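Local coordinates for protein WipB (Legionella pneumophila, PDB 5NNY) that is a translocated effector whose phosphatase domain, the part described here, removes phosphate from serine and threonine residues and which targets the host lysosomal nutrient-sensing machinery, at residues L190-I204 and A233-F247. Residues are numbered along the deposited sequence; the frame is centred on the assembly and turned at random. Where two conformers were deposited one is given.
Sequences LKIISYSLDPDANEI and AVDLAKTIDAINKKF
Tyr195 lies with one ring face against the helix: Ala237 CB stands over it, close to the ring normal and 3.7 Å from the centroid, a CH-pi contact offset toward the rim. Chi1 of 63° puts Tyr195 CG between its backbone N and carbonyl carbon, and two partners meet the ring edge. Ile240 CG2 comes within 3.6 Å of Tyr195 CD2, the two side chains running past each other in opposite directions, while Tyr195 OH donates to Asp241 OD1 (2.7 Å) on the syn side of a carboxylate turned 41° from the ring.

Where strand 190-198 is broken, the side-chain amide of Asn244 bonds to the backbone of Ile192 and Ile193. Its ND2 gives a short bond to Ile193 O (2.7 Å), with the acceptor almost in the amide plane, whereas its OD1 takes a bent bond from Ile192 N (3.2 Å). Using both ends fixes the flip of the amide. One turn on, Ile192 CG1 sits over a face of the Phe247 ring and Leu190 CB meets its edge.

At the helix start, Leu197 CD1 (3.6 Å) and Ile204 CB close on Ala233 CB. Asn202 OD1 accepts a nearly straight bond from Ala233 N (3.0 Å, 174°); a water bridges the same oxygen to Val234 N. Asn202 belongs to a G1 beta bulge with Glu203 opposite Asp198, and its ND2 reaches Lys299 O.

The axis of segment 233-247 runs roughly antiparallel to strand 194-198, 8.8 Å from it at closest approach. In the calcineurin-like phosphoesterase fold, helix 233-253 packs on one face of the mixed sheet at strands 190-198, 203-208 and 301-306, beside helix 214-224, with Ile204 and Leu236 both touching Ile302.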
loop_
_atom_site.group_PDB
_atom_site.type_symbol
_atom_site.label_atom_id
_atom_site.label_comp_id
_atom_site.label_asym_id
_atom_site.label_seq_id
_atom_site.Cartn_x
_atom_site.Cartn_y
_atom_site.Cartn_z
ATOM N N LEU A 190 -3.824 6.906 -0.785
ATOM C CA LEU A 190 -3.026 6.366 -1.870
ATOM C C LEU A 190 -2.510 7.484 -2.775
ATOM O O LEU A 190 -3.224 8.444 -3.081
ATOM C CB LEU A 190 -3.885 5.394 -2.681
ATOM C CG LEU A 190 -3.438 4.045 -3.231
ATOM C CD1 LEU A 190 -2.485 3.302 -2.301
ATOM C CD2 LEU A 190 -4.684 3.183 -3.528
ATOM N N LYS A 191 -1.262 7.349 -3.197
ATOM C CA LYS A 191 -0.647 8.240 -4.179
ATOM C C LYS A 191 0.141 7.367 -5.140
ATOM O O LYS A 191 0.735 6.377 -4.731
ATOM C CB LYS A 191 0.295 9.262 -3.527
ATOM C CG LYS A 191 -0.336 10.080 -2.419
ATOM C CD LYS A 191 -0.519 11.511 -2.840
ATOM C CE LYS A 191 -0.827 12.415 -1.655
ATOM N NZ LYS A 191 0.426 12.879 -0.985
ATOM N N ILE A 192 0.129 7.731 -6.426
ATOM C CA ILE A 192 0.979 7.022 -7.385
ATOM C C ILE A 192 2.439 7.348 -7.122
ATOM O O ILE A 192 3.294 6.460 -7.036
ATOM C CB ILE A 192 0.612 7.378 -8.837
ATOM C CG1 ILE A 192 -0.867 7.184 -9.125
ATOM C CG2 ILE A 192 1.435 6.537 -9.808
ATOM C CD1 ILE A 192 -1.218 7.542 -10.557
ATOM N N ILE A 193 2.747 8.638 -7.031
ATOM C CA ILE A 193 4.080 9.114 -6.710
ATOM C C ILE A 193 3.891 10.257 -5.718
ATOM O O ILE A 193 2.800 10.820 -5.583
ATOM C CB ILE A 193 4.877 9.588 -7.953
ATOM C CG1 ILE A 193 4.076 10.628 -8.738
ATOM C CG2 ILE A 193 5.258 8.417 -8.848
ATOM C CD1 ILE A 193 4.820 11.222 -9.906
ATOM N N SER A 194 4.970 10.604 -5.018
ATOM C CA SER A 194 4.920 11.671 -4.023
ATOM C C SER A 194 6.248 12.420 -4.027
ATOM O O SER A 194 7.151 12.108 -4.815
ATOM C CB SER A 194 4.590 11.114 -2.638
ATOM O OG SER A 194 4.338 12.190 -1.750
ATOM N N TYR A 195 6.374 13.414 -3.138
ATOM C CA TYR A 195 7.596 14.214 -3.138
ATOM C C TYR A 195 7.794 14.943 -1.814
ATOM O O TYR A 195 6.854 15.178 -1.047
ATOM C CB TYR A 195 7.602 15.222 -4.301
ATOM C CG TYR A 195 6.487 16.235 -4.204
ATOM C CD1 TYR A 195 6.613 17.353 -3.384
ATOM C CD2 TYR A 195 5.309 16.070 -4.925
ATOM C CE1 TYR A 195 5.592 18.263 -3.271
ATOM C CE2 TYR A 195 4.283 16.972 -4.824
ATOM C CZ TYR A 195 4.434 18.074 -4.005
ATOM O OH TYR A 195 3.403 18.972 -3.901
ATOM N N SER A 196 9.048 15.319 -1.572
ATOM C CA SER A 196 9.416 16.299 -0.561
ATOM C C SER A 196 10.132 17.427 -1.285
ATOM O O SER A 196 11.068 17.177 -2.048
ATOM C CB SER A 196 10.321 15.694 0.515
ATOM O OG SER A 196 10.743 16.703 1.420
ATOM N N LEU A 197 9.675 18.655 -1.083
ATOM C CA LEU A 197 10.130 19.777 -1.891
ATOM C C LEU A 197 10.836 20.815 -1.033
ATOM O O LEU A 197 10.382 21.141 0.065
ATOM C CB LEU A 197 8.936 20.405 -2.636
ATOM C CG LEU A 197 9.118 21.695 -3.434
ATOM C CD1 LEU A 197 9.897 21.454 -4.728
ATOM C CD2 LEU A 197 7.761 22.299 -3.717
ATOM N N ASP A 198 11.951 21.338 -1.551
ATOM C CA ASP A 198 12.711 22.420 -0.923
ATOM C C ASP A 198 12.711 23.564 -1.926
ATOM O O ASP A 198 13.604 23.648 -2.785
ATOM C CB ASP A 198 14.129 21.968 -0.569
ATOM C CG ASP A 198 14.931 23.034 0.157
ATOM O OD1 ASP A 198 14.529 24.215 0.129
ATOM O OD2 ASP A 198 15.976 22.673 0.748
ATOM N N PRO A 199 11.722 24.457 -1.871
ATOM C CA PRO A 199 11.623 25.497 -2.908
ATOM C C PRO A 199 12.832 26.428 -2.951
ATOM O O PRO A 199 13.236 26.852 -4.040
ATOM C CB PRO A 199 10.342 26.255 -2.527
ATOM C CG PRO A 199 9.619 25.365 -1.570
ATOM C CD PRO A 199 10.661 24.577 -0.856
ATOM N N ASP A 200 13.422 26.753 -1.798
ATOM C CA ASP A 200 14.541 27.700 -1.786
ATOM C C ASP A 200 15.753 27.127 -2.506
ATOM O O ASP A 200 16.499 27.858 -3.172
ATOM C CB ASP A 200 14.914 28.073 -0.350
ATOM C CG ASP A 200 13.963 29.089 0.268
ATOM O OD1 ASP A 200 12.997 29.503 -0.411
ATOM O OD2 ASP A 200 14.191 29.480 1.438
ATOM N N ALA A 201 15.964 25.821 -2.390
ATOM C CA ALA A 201 17.098 25.176 -3.027
ATOM C C ALA A 201 16.788 24.688 -4.434
ATOM O O ALA A 201 17.692 24.168 -5.106
ATOM C CB ALA A 201 17.586 24.003 -2.166
ATOM N N ASN A 202 15.545 24.847 -4.900
ATOM C CA ASN A 202 15.151 24.326 -6.202
ATOM C C ASN A 202 15.518 22.841 -6.288
ATOM O O ASN A 202 16.156 22.384 -7.233
ATOM C CB ASN A 202 15.806 25.135 -7.334
ATOM C CG ASN A 202 15.289 24.760 -8.708
ATOM O OD1 ASN A 202 14.141 24.345 -8.861
ATOM N ND2 ASN A 202 16.144 24.895 -9.715
ATOM N N GLU A 203 15.137 22.099 -5.256
ATOM C CA GLU A 203 15.437 20.678 -5.147
ATOM C C GLU A 203 14.175 19.918 -4.772
ATOM O O GLU A 203 13.342 20.421 -4.012
ATOM C CB GLU A 203 16.556 20.442 -4.113
ATOM C CG GLU A 203 17.013 18.997 -3.959
ATOM C CD GLU A 203 16.237 18.225 -2.885
ATOM O OE1 GLU A 203 15.412 18.834 -2.159
ATOM O OE2 GLU A 203 16.455 16.995 -2.771
ATOM N N ILE A 204 14.033 18.704 -5.304
ATOM C CA ILE A 204 12.866 17.877 -5.006
ATOM C C ILE A 204 13.301 16.423 -4.867
ATOM O O ILE A 204 14.188 15.953 -5.589
ATOM C CB ILE A 204 11.770 18.063 -6.072
ATOM C CG1 ILE A 204 10.469 17.364 -5.653
ATOM C CG2 ILE A 204 12.262 17.588 -7.460
ATOM C CD1 ILE A 204 9.349 17.544 -6.663
ATOM N N ALA A 233 11.764 22.743 -9.651
ATOM C CA ALA A 233 11.313 21.748 -8.676
ATOM C C ALA A 233 9.886 22.029 -8.219
ATOM O O ALA A 233 9.080 21.099 -8.072
ATOM C CB ALA A 233 12.247 21.721 -7.463
ATOM N N VAL A 234 9.561 23.307 -7.981
ATOM C CA VAL A 234 8.204 23.705 -7.622
ATOM C C VAL A 234 7.226 23.330 -8.730
ATOM O O VAL A 234 6.117 22.855 -8.462
ATOM C CB VAL A 234 8.154 25.217 -7.307
ATOM C CG1 VAL A 234 6.749 25.751 -7.472
ATOM C CG2 VAL A 234 8.644 25.481 -5.879
ATOM N N ASP A 235 7.616 23.537 -9.990
ATOM C CA ASP A 235 6.711 23.208 -11.089
ATOM C C ASP A 235 6.473 21.705 -11.183
ATOM O O ASP A 235 5.354 21.259 -11.462
ATOM C CB ASP A 235 7.260 23.740 -12.415
ATOM C CG ASP A 235 6.473 24.927 -12.930
ATOM O OD1 ASP A 235 5.627 25.446 -12.165
ATOM O OD2 ASP A 235 6.689 25.338 -14.093
ATOM N N LEU A 236 7.517 20.907 -10.973
ATOM C CA LEU A 236 7.348 19.461 -11.011
ATOM C C LEU A 236 6.428 18.995 -9.897
ATOM O O LEU A 236 5.577 18.118 -10.100
ATOM C CB LEU A 236 8.709 18.772 -10.903
ATOM C CG LEU A 236 8.697 17.264 -11.180
ATOM C CD1 LEU A 236 8.338 16.963 -12.632
ATOM C CD2 LEU A 236 10.023 16.613 -10.796
ATOM N N ALA A 237 6.579 19.584 -8.712
ATOM C CA ALA A 237 5.688 19.281 -7.603
ATOM C C ALA A 237 4.250 19.621 -7.958
ATOM O O ALA A 237 3.321 18.882 -7.614
ATOM C CB ALA A 237 6.134 20.052 -6.361
ATOM N N LYS A 238 4.041 20.737 -8.658
ATOM C CA LYS A 238 2.691 21.088 -9.081
ATOM C C LYS A 238 2.142 20.054 -10.056
ATOM O O LYS A 238 0.962 19.687 -9.993
ATOM C CB LYS A 238 2.690 22.480 -9.711
ATOM C CG LYS A 238 1.581 22.706 -10.711
ATOM N N THR A 239 2.994 19.554 -10.948
ATOM C CA THR A 239 2.575 18.505 -11.874
ATOM C C THR A 239 2.210 17.231 -11.119
ATOM O O THR A 239 1.246 16.543 -11.476
ATOM C CB THR A 239 3.696 18.233 -12.879
ATOM O OG1 THR A 239 4.004 19.443 -13.576
ATOM C CG2 THR A 239 3.290 17.132 -13.895
ATOM N N ILE A 240 2.980 16.893 -10.080
ATOM C CA ILE A 240 2.731 15.651 -9.351
ATOM C C ILE A 240 1.417 15.759 -8.589
ATOM O O ILE A 240 0.605 14.826 -8.584
ATOM C CB ILE A 240 3.931 15.319 -8.439
ATOM C CG1 ILE A 240 5.175 14.982 -9.282
ATOM C CG2 ILE A 240 3.618 14.173 -7.473
ATOM C CD1 ILE A 240 6.451 14.846 -8.432
ATOM N N ASP A 241 1.165 16.931 -7.991
ATOM C CA ASP A 241 -0.124 17.233 -7.368
ATOM C C ASP A 241 -1.283 17.013 -8.337
ATOM O O ASP A 241 -2.315 16.437 -7.967
ATOM C CB ASP A 241 -0.132 18.691 -6.881
ATOM C CG ASP A 241 0.734 18.920 -5.660
ATOM O OD1 ASP A 241 1.171 17.937 -5.022
ATOM O OD2 ASP A 241 0.989 20.101 -5.332
ATOM N N ALA A 242 -1.138 17.487 -9.577
ATOM C CA ALA A 242 -2.198 17.325 -10.566
ATOM C C ALA A 242 -2.407 15.857 -10.914
ATOM O O ALA A 242 -3.550 15.396 -11.051
ATOM C CB ALA A 242 -1.872 18.132 -11.824
ATOM N N ILE A 243 -1.313 15.111 -11.068
ATOM C CA ILE A 243 -1.422 13.681 -11.326
ATOM C C ILE A 243 -2.153 12.988 -10.183
ATOM O O ILE A 243 -3.056 12.183 -10.411
ATOM C CB ILE A 243 -0.032 13.073 -11.567
ATOM C CG1 ILE A 243 0.503 13.550 -12.914
ATOM C CG2 ILE A 243 -0.098 11.538 -11.553
ATOM C CD1 ILE A 243 2.020 13.496 -13.027
ATOM N N ASN A 244 -1.790 13.306 -8.934
ATOM C CA ASN A 244 -2.414 12.620 -7.813
ATOM C C ASN A 244 -3.866 13.044 -7.638
ATOM O O ASN A 244 -4.679 12.248 -7.155
ATOM C CB ASN A 244 -1.615 12.853 -6.525
ATOM C CG ASN A 244 -0.356 11.998 -6.457
ATOM O OD1 ASN A 244 -0.352 10.835 -6.873
ATOM N ND2 ASN A 244 0.718 12.572 -5.938
ATOM N N LYS A 245 -4.216 14.274 -8.032
ATOM C CA LYS A 245 -5.612 14.697 -7.931
ATOM C C LYS A 245 -6.486 13.907 -8.886
ATOM O O LYS A 245 -7.578 13.467 -8.514
ATOM C CB LYS A 245 -5.764 16.186 -8.229
ATOM C CG LYS A 245 -7.208 16.690 -8.132
ATOM C CD LYS A 245 -7.327 18.164 -8.532
ATOM C CE LYS A 245 -8.694 18.748 -8.193
ATOM N NZ LYS A 245 -8.846 20.166 -8.651
ATOM N N LYS A 246 -6.033 13.742 -10.126
ATOM C CA LYS A 246 -6.751 12.895 -11.070
ATOM C C LYS A 246 -6.813 11.457 -10.576
ATOM O O LYS A 246 -7.841 10.785 -10.731
ATOM C CB LYS A 246 -6.087 12.963 -12.451
ATOM C CG LYS A 246 -6.216 14.327 -13.133
ATOM C CD LYS A 246 -7.689 14.630 -13.387
ATOM C CE LYS A 246 -7.889 15.847 -14.262
ATOM N NZ LYS A 246 -7.214 17.032 -13.700
ATOM N N PHE A 247 -5.731 10.971 -9.960
ATOM C CA PHE A 247 -5.735 9.603 -9.451
ATOM C C PHE A 247 -6.768 9.440 -8.345
ATOM O O PHE A 247 -7.508 8.444 -8.309
ATOM C CB PHE A 247 -4.337 9.207 -8.946
ATOM C CG PHE A 247 -4.284 7.813 -8.370
ATOM C CD1 PHE A 247 -4.221 6.706 -9.206
ATOM C CD2 PHE A 247 -4.313 7.609 -7.007
ATOM C CE1 PHE A 247 -4.182 5.419 -8.678
ATOM C CE2 PHE A 247 -4.280 6.327 -6.479
ATOM C CZ PHE A 247 -4.210 5.241 -7.318
HETATM O O HOH W 1 -3.754 10.699 -4.761
HETATM O O HOH W 2 11.792 25.238 -7.451
#